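Local atomic coordinates of uncharacterized protein (Clostridium sporogenes, PDB entry 4Q0Y), a protein that is of unknown function but adopts a hot-dog, thioesterase-like fold, which is consistent with, though no proof of, a thioesterase-related role. Residues B[12-15]-B[21-24]; B[75-80]-B[84-89]. All blocks are in the same frame, centred on the assembly; numbering follows the deposited sequence.

Interaction 1. Residues B[12-15]-B[21-24]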
loop_
_atom_site.group_PDB
_atom_site.type_symbol
_atom_site.label_atom_id
_atom_site.label_comp_id
_atom_site.label_asym_id
_atom_site.label_seq_id
_atom_site.Cartn_x
_atom_site.Cartn_y
_atom_site.Cartn_z
ATOM N N ASP B 12 -15.452 -10.455 -2.283
ATOM C CA ASP B 12 -16.815 -10.936 -2.027
ATOM C C ASP B 12 -17.083 -10.828 -0.529
ATOM O O ASP B 12 -16.218 -11.186 0.276
ATOM C CB ASP B 12 -17.007 -12.361 -2.500
ATOM C CG ASP B 12 -16.896 -12.477 -3.992
ATOM O OD1 ASP B 12 -17.688 -11.817 -4.666
ATOM O OD2 ASP B 12 -16.043 -13.230 -4.490
ATOM N N VAL B 13 -18.273 -10.338 -0.175
ATOM C CA VAL B 13 -18.630 -10.054 1.209
ATOM C C VAL B 13 -19.861 -10.884 1.586
ATOM O O VAL B 13 -20.876 -10.878 0.877
ATOM C CB VAL B 13 -18.907 -8.563 1.438
ATOM C CG1 VAL B 13 -19.232 -8.282 2.914
ATOM C CG2 VAL B 13 -17.717 -7.729 0.961
ATOM N N PHE B 14 -19.759 -11.567 2.717
ATOM C CA PHE B 14 -20.774 -12.498 3.230
ATOM C C PHE B 14 -21.114 -12.176 4.677
ATOM O O PHE B 14 -20.279 -11.605 5.397
ATOM C CB PHE B 14 -20.273 -13.939 3.173
ATOM C CG PHE B 14 -19.864 -14.399 1.795
ATOM C CD1 PHE B 14 -18.561 -14.115 1.295
ATOM C CD2 PHE B 14 -20.739 -15.131 0.999
ATOM C CE1 PHE B 14 -18.164 -14.543 0.036
ATOM C CE2 PHE B 14 -20.330 -15.552 -0.273
ATOM C CZ PHE B 14 -19.051 -15.257 -0.748
ATOM N N LYS B 15 -22.311 -12.574 5.106
ATOM C CA LYS B 15 -22.756 -12.344 6.467
ATOM C C LYS B 15 -21.921 -13.166 7.438
ATOM O O LYS B 15 -21.673 -14.340 7.199
ATOM C CB LYS B 15 -24.231 -12.684 6.624
ATOM C CG LYS B 15 -24.810 -12.320 7.966
ATOM C CD LYS B 15 -26.320 -12.454 7.905
ATOM C CE LYS B 15 -26.947 -12.130 9.220
ATOM N NZ LYS B 15 -26.611 -10.757 9.684
ATOM N N LYS B 21 -16.960 -21.926 10.030
ATOM C CA LYS B 21 -17.321 -22.286 8.673
ATOM C C LYS B 21 -17.496 -21.006 7.869
ATOM O O LYS B 21 -18.199 -20.114 8.323
ATOM C CB LYS B 21 -18.637 -23.068 8.739
ATOM C CG LYS B 21 -18.564 -24.436 9.448
ATOM C CD LYS B 21 -17.481 -25.417 8.914
ATOM C CE LYS B 21 -17.460 -25.503 7.398
ATOM N NZ LYS B 21 -16.658 -26.662 6.901
ATOM N N PHE B 22 -16.848 -20.902 6.715
ATOM C CA PHE B 22 -16.967 -19.712 5.875
ATOM C C PHE B 22 -18.401 -19.606 5.298
ATOM O O PHE B 22 -18.940 -20.544 4.783
ATOM C CB PHE B 22 -15.951 -19.719 4.742
ATOM C CG PHE B 22 -15.848 -18.414 4.043
ATOM C CD1 PHE B 22 -15.014 -17.415 4.525
ATOM C CD2 PHE B 22 -16.576 -18.171 2.885
ATOM C CE1 PHE B 22 -14.921 -16.188 3.897
ATOM C CE2 PHE B 22 -16.501 -16.939 2.264
ATOM C CZ PHE B 22 -15.645 -15.947 2.743
ATOM N N SER B 23 -18.941 -18.410 5.331
ATOM C CA SER B 23 -20.349 -18.137 5.138
ATOM C C SER B 23 -20.668 -18.211 3.670
ATOM O O SER B 23 -19.841 -17.805 2.856
ATOM C CB SER B 23 -20.664 -16.707 5.598
ATOM O OG SER B 23 -22.024 -16.357 5.323
ATOM N N ASN B 24 -21.873 -18.715 3.365
ATOM C CA ASN B 24 -22.446 -18.726 2.009
ATOM C C ASN B 24 -23.642 -17.789 1.877
ATOM O O ASN B 24 -24.390 -17.889 0.885
ATOM C CB ASN B 24 -22.950 -20.129 1.680
ATOM C CG ASN B 24 -21.873 -21.184 1.750
ATOM O OD1 ASN B 24 -22.105 -22.240 2.308
ATOM N ND2 ASN B 24 -20.703 -20.913 1.191
#

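Interaction 2. Residues B[75-80]-B[84-89]. With CD (cadmium ion), chain M.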
loop_
_atom_site.group_PDB
_atom_site.type_symbol
_atom_site.label_atom_id
_atom_site.label_comp_id
_atom_site.label_asym_id
_atom_site.label_seq_id
_atom_site.Cartn_x
_atom_site.Cartn_y
_atom_site.Cartn_z
ATOM N N ASN B 75 -10.234 -11.688 -3.902
ATOM C CA ASN B 75 -9.824 -12.363 -5.108
ATOM C C ASN B 75 -8.642 -11.598 -5.658
ATOM O O ASN B 75 -8.714 -10.380 -5.839
ATOM C CB ASN B 75 -10.982 -12.397 -6.098
ATOM C CG ASN B 75 -12.138 -13.188 -5.557
ATOM O OD1 ASN B 75 -11.991 -14.370 -5.258
ATOM N ND2 ASN B 75 -13.259 -12.531 -5.338
ATOM N N LEU B 76 -7.536 -12.297 -5.863
ATOM C CA LEU B 76 -6.268 -11.635 -6.054
ATOM C C LEU B 76 -5.332 -12.307 -7.029
ATOM O O LEU B 76 -5.539 -13.456 -7.443
ATOM C CB LEU B 76 -5.603 -11.467 -4.690
ATOM C CG LEU B 76 -5.371 -12.757 -3.885
ATOM C CD1 LEU B 76 -4.126 -13.512 -4.310
ATOM C CD2 LEU B 76 -5.346 -12.409 -2.398
ATOM N N LYS B 77 -4.290 -11.574 -7.361
ATOM C CA LYS B 77 -3.133 -12.109 -8.104
ATOM C C LYS B 77 -1.936 -11.964 -7.211
ATOM O O LYS B 77 -1.829 -10.948 -6.505
ATOM C CB LYS B 77 -2.881 -11.364 -9.409
ATOM C CG LYS B 77 -4.034 -11.534 -10.350
ATOM C CD LYS B 77 -3.882 -10.836 -11.682
ATOM C CE LYS B 77 -5.153 -11.144 -12.485
ATOM N NZ LYS B 77 -5.058 -12.431 -13.242
ATOM N N TYR B 78 -1.037 -12.953 -7.266
ATOM C CA TYR B 78 0.232 -12.896 -6.565
ATOM C C TYR B 78 1.395 -13.368 -7.400
ATOM O O TYR B 78 1.220 -14.089 -8.382
ATOM C CB TYR B 78 0.108 -13.664 -5.246
ATOM C CG TYR B 78 -0.093 -15.155 -5.380
ATOM C CD1 TYR B 78 -1.380 -15.698 -5.567
ATOM C CD2 TYR B 78 0.987 -16.026 -5.293
ATOM C CE1 TYR B 78 -1.570 -17.076 -5.666
ATOM C CE2 TYR B 78 0.818 -17.417 -5.403
ATOM C CZ TYR B 78 -0.474 -17.934 -5.588
ATOM O OH TYR B 78 -0.672 -19.300 -5.711
ATOM N N VAL B 79 2.598 -12.942 -7.002
ATOM C CA VAL B 79 3.817 -13.254 -7.703
ATOM C C VAL B 79 4.591 -14.278 -6.876
ATOM O O VAL B 79 4.744 -14.102 -5.664
ATOM C CB VAL B 79 4.687 -12.003 -7.947
ATOM C CG1 VAL B 79 6.055 -12.366 -8.480
ATOM C CG2 VAL B 79 3.979 -11.057 -8.908
ATOM N N GLU B 80 5.067 -15.308 -7.554
ATOM C CA GLU B 80 5.954 -16.324 -6.988
ATOM C C GLU B 80 6.839 -16.872 -8.101
ATOM O O GLU B 80 6.355 -17.186 -9.201
ATOM C CB GLU B 80 5.108 -17.413 -6.317
ATOM C CG GLU B 80 5.909 -18.549 -5.707
ATOM C CD GLU B 80 5.033 -19.660 -5.153
ATOM O OE1 GLU B 80 3.877 -19.412 -4.762
ATOM O OE2 GLU B 80 5.502 -20.816 -5.125
ATOM N N VAL B 84 2.983 -14.975 -12.351
ATOM C CA VAL B 84 1.765 -14.442 -11.764
ATOM C C VAL B 84 0.750 -15.590 -11.611
ATOM O O VAL B 84 0.584 -16.391 -12.548
ATOM C CB VAL B 84 1.203 -13.260 -12.603
ATOM C CG1 VAL B 84 -0.042 -12.658 -11.938
ATOM C CG2 VAL B 84 2.280 -12.181 -12.808
ATOM N N TYR B 85 0.134 -15.685 -10.442
ATOM C CA TYR B 85 -0.930 -16.647 -10.149
ATOM C C TYR B 85 -2.199 -15.996 -9.624
ATOM O O TYR B 85 -2.140 -14.988 -8.906
ATOM C CB TYR B 85 -0.448 -17.620 -9.077
ATOM C CG TYR B 85 0.758 -18.406 -9.494
ATOM C CD1 TYR B 85 0.633 -19.517 -10.344
ATOM C CD2 TYR B 85 2.032 -18.054 -9.062
ATOM C CE1 TYR B 85 1.737 -20.236 -10.760
ATOM C CE2 TYR B 85 3.160 -18.783 -9.460
ATOM C CZ TYR B 85 3.017 -19.874 -10.307
ATOM O OH TYR B 85 4.116 -20.586 -10.699
ATOM N N ASP B 86 -3.334 -16.617 -9.906
ATOM C CA ASP B 86 -4.607 -16.239 -9.339
ATOM C C ASP B 86 -4.816 -17.003 -8.052
ATOM O O ASP B 86 -4.473 -18.179 -7.967
ATOM C CB ASP B 86 -5.750 -16.558 -10.297
ATOM C CG ASP B 86 -5.637 -15.803 -11.606
ATOM O OD1 ASP B 86 -5.515 -14.566 -11.590
ATOM O OD2 ASP B 86 -5.656 -16.440 -12.679
ATOM N N GLY B 87 -5.400 -16.334 -7.074
ATOM C CA GLY B 87 -5.675 -16.934 -5.786
ATOM C C GLY B 87 -6.780 -16.202 -5.052
ATOM O O GLY B 87 -7.409 -15.288 -5.581
ATOM N N TYR B 88 -6.975 -16.606 -3.803
ATOM C CA TYR B 88 -7.912 -15.961 -2.903
ATOM C C TYR B 88 -7.612 -16.347 -1.468
ATOM O O TYR B 88 -6.845 -17.298 -1.202
ATOM C CB TYR B 88 -9.370 -16.327 -3.243
ATOM C CG TYR B 88 -9.687 -17.791 -3.115
ATOM C CD1 TYR B 88 -9.453 -18.690 -4.175
ATOM C CD2 TYR B 88 -10.173 -18.306 -1.904
ATOM C CE1 TYR B 88 -9.710 -20.048 -4.033
ATOM C CE2 TYR B 88 -10.457 -19.673 -1.769
ATOM C CZ TYR B 88 -10.214 -20.528 -2.827
ATOM O OH TYR B 88 -10.477 -21.850 -2.682
ATOM N N PHE B 89 -8.211 -15.597 -0.556
ATOM C CA PHE B 89 -8.228 -15.945 0.870
ATOM C C PHE B 89 -9.675 -16.029 1.321
ATOM O O PHE B 89 -10.561 -15.425 0.721
ATOM C CB PHE B 89 -7.499 -14.931 1.753
ATOM C CG PHE B 89 -6.021 -14.884 1.546
ATOM C CD1 PHE B 89 -5.234 -15.998 1.818
ATOM C CD2 PHE B 89 -5.408 -13.714 1.114
ATOM C CE1 PHE B 89 -3.852 -15.960 1.617
ATOM C CE2 PHE B 89 -4.031 -13.669 0.914
ATOM C CZ PHE B 89 -3.257 -14.789 1.154
HETATM CD CD CD M . 3.231 -21.369 -3.825
HETATM O O HOH W 1 -7.572 -13.659 -9.744
HETATM O O HOH W 2 -2.928 -20.304 -7.110
HETATM O O HOH W 3 1.780 -21.762 -2.349
HETATM O O HOH W 4 4.948 -23.148 -3.292
#

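Interaction 1. Residues B[12-15]-B[21-24]
The loop that joins two neighbouring antiparallel strands of the hot-dog-like sheet, 4-15 and 26-30, folds back on segment 12-15 of the first of them, and Phe-14 with Phe-22 illustrates how an aromatic pair can hold such a connection. The two rings form an offset edge-to-face pair: the edge of Phe-22 is directed at the face of Phe-14, the centroids lie 5.2 Å apart and the planes meet at 71°. The CE2-CZ edge of Phe-22 does the touching, with Phe-22 CE2 3.6 Å from Phe-14 CD1 and both edge atoms also close to Phe-14 CE1. Phe-22 gets there because its CG is anti to the backbone N (chi1 -168°), a torsion that swings the ring back to the strand although the residue's CB does not point at it. Ser-23 O lies over the same face of Phe-14, 3.4 Å from Phe-14 CD2, beside the ring edge. Beyond the segments, His-71 of the adjoining strand 68-80 packs against both phenylalanines, while Lys-26 touches Phe-14, so the pair joins the loop to the sheet. The polar part of the contact is made by Ser-23, a buried residue whose hydroxyl also accepts a hydrogen bond from Asp-25 N, which ties the loop to its own continuation. That hydroxyl donates to the last carbonyl of the strand segment: Ser-23 OG lies 2.8 Å from Lys-15 O, in the carbonyl plane and on a lone pair.

Interaction 2. Residues B[75-80]-B[84-89]
Segments 75-80 and 84-89 run antiparallel as the two arms of a beta hairpin, in which the axes of 75-80 and 84-88 come within 4.6 Å, with paired backbone bonds at Leu-76/Gly-87 and Tyr-78/Tyr-85. Between these, Lys-77 and Asp-86 form a non-hydrogen-bonded pair whose side chains lie side by side and point the same way. Their salt bridge joins Lys-77 NZ to Asp-86 OD1 at 2.7 Å, on the syn lone pair of that oxygen; a bend at the end of the lysine chain (chi4 -86°) turns the ammonium to it. Lys-77 NZ is also hydrogen-bonded to Asn-82 OD1 of the second subunit, and a water links Asp-86 OD1 to Leu-76 O. On the other face of the sheet, Tyr-85 CB rests over the Tyr-78 ring, 3.8 Å from its centroid, in a CH-pi contact, while Gly-87 CA meets that ring at its edge. Further in, Leu-76 CD2 packs 3.7 Å from Phe-89 CD2. Near the turn, Glu-80 binds a cadmium ion with both carboxylate oxygens, OE1 at 2.3 Å and the longer OE2 at 2.7 Å, and two waters add to the metal's shell. The chemistry implies two differently built faces: an ion pair whose lysine also bonds the second subunit on one, and on the other packed tyrosines, with the Tyr-78 hydroxyl fastened to the Asp-86 carbonyl through water.

Both contacts lie toward the surface of one antiparallel sheet, and both reach its strand 68-80: interaction 2 through its C-terminal half, interaction 1 through His-71 nearer its start. Their centres are 20 Å apart, yet they touch directly, since Asp-12 OD2 and Asn-75 ND2 probably share a hydrogen bond (3.0 Å) between neighbouring strands. Interaction 1 fixes an irregular loop to a strand with a single hydrogen bond and an aromatic pair, burying 213 Å². Interaction 2 buries 611 Å² and adds a salt bridge and bridging waters to four backbone hydrogen bonds. No other chain of the assembly touches 12-15 or 21-24, whereas 75-80 and 84-89 also meet the second subunit through Lys-77, Val-79 and Val-84.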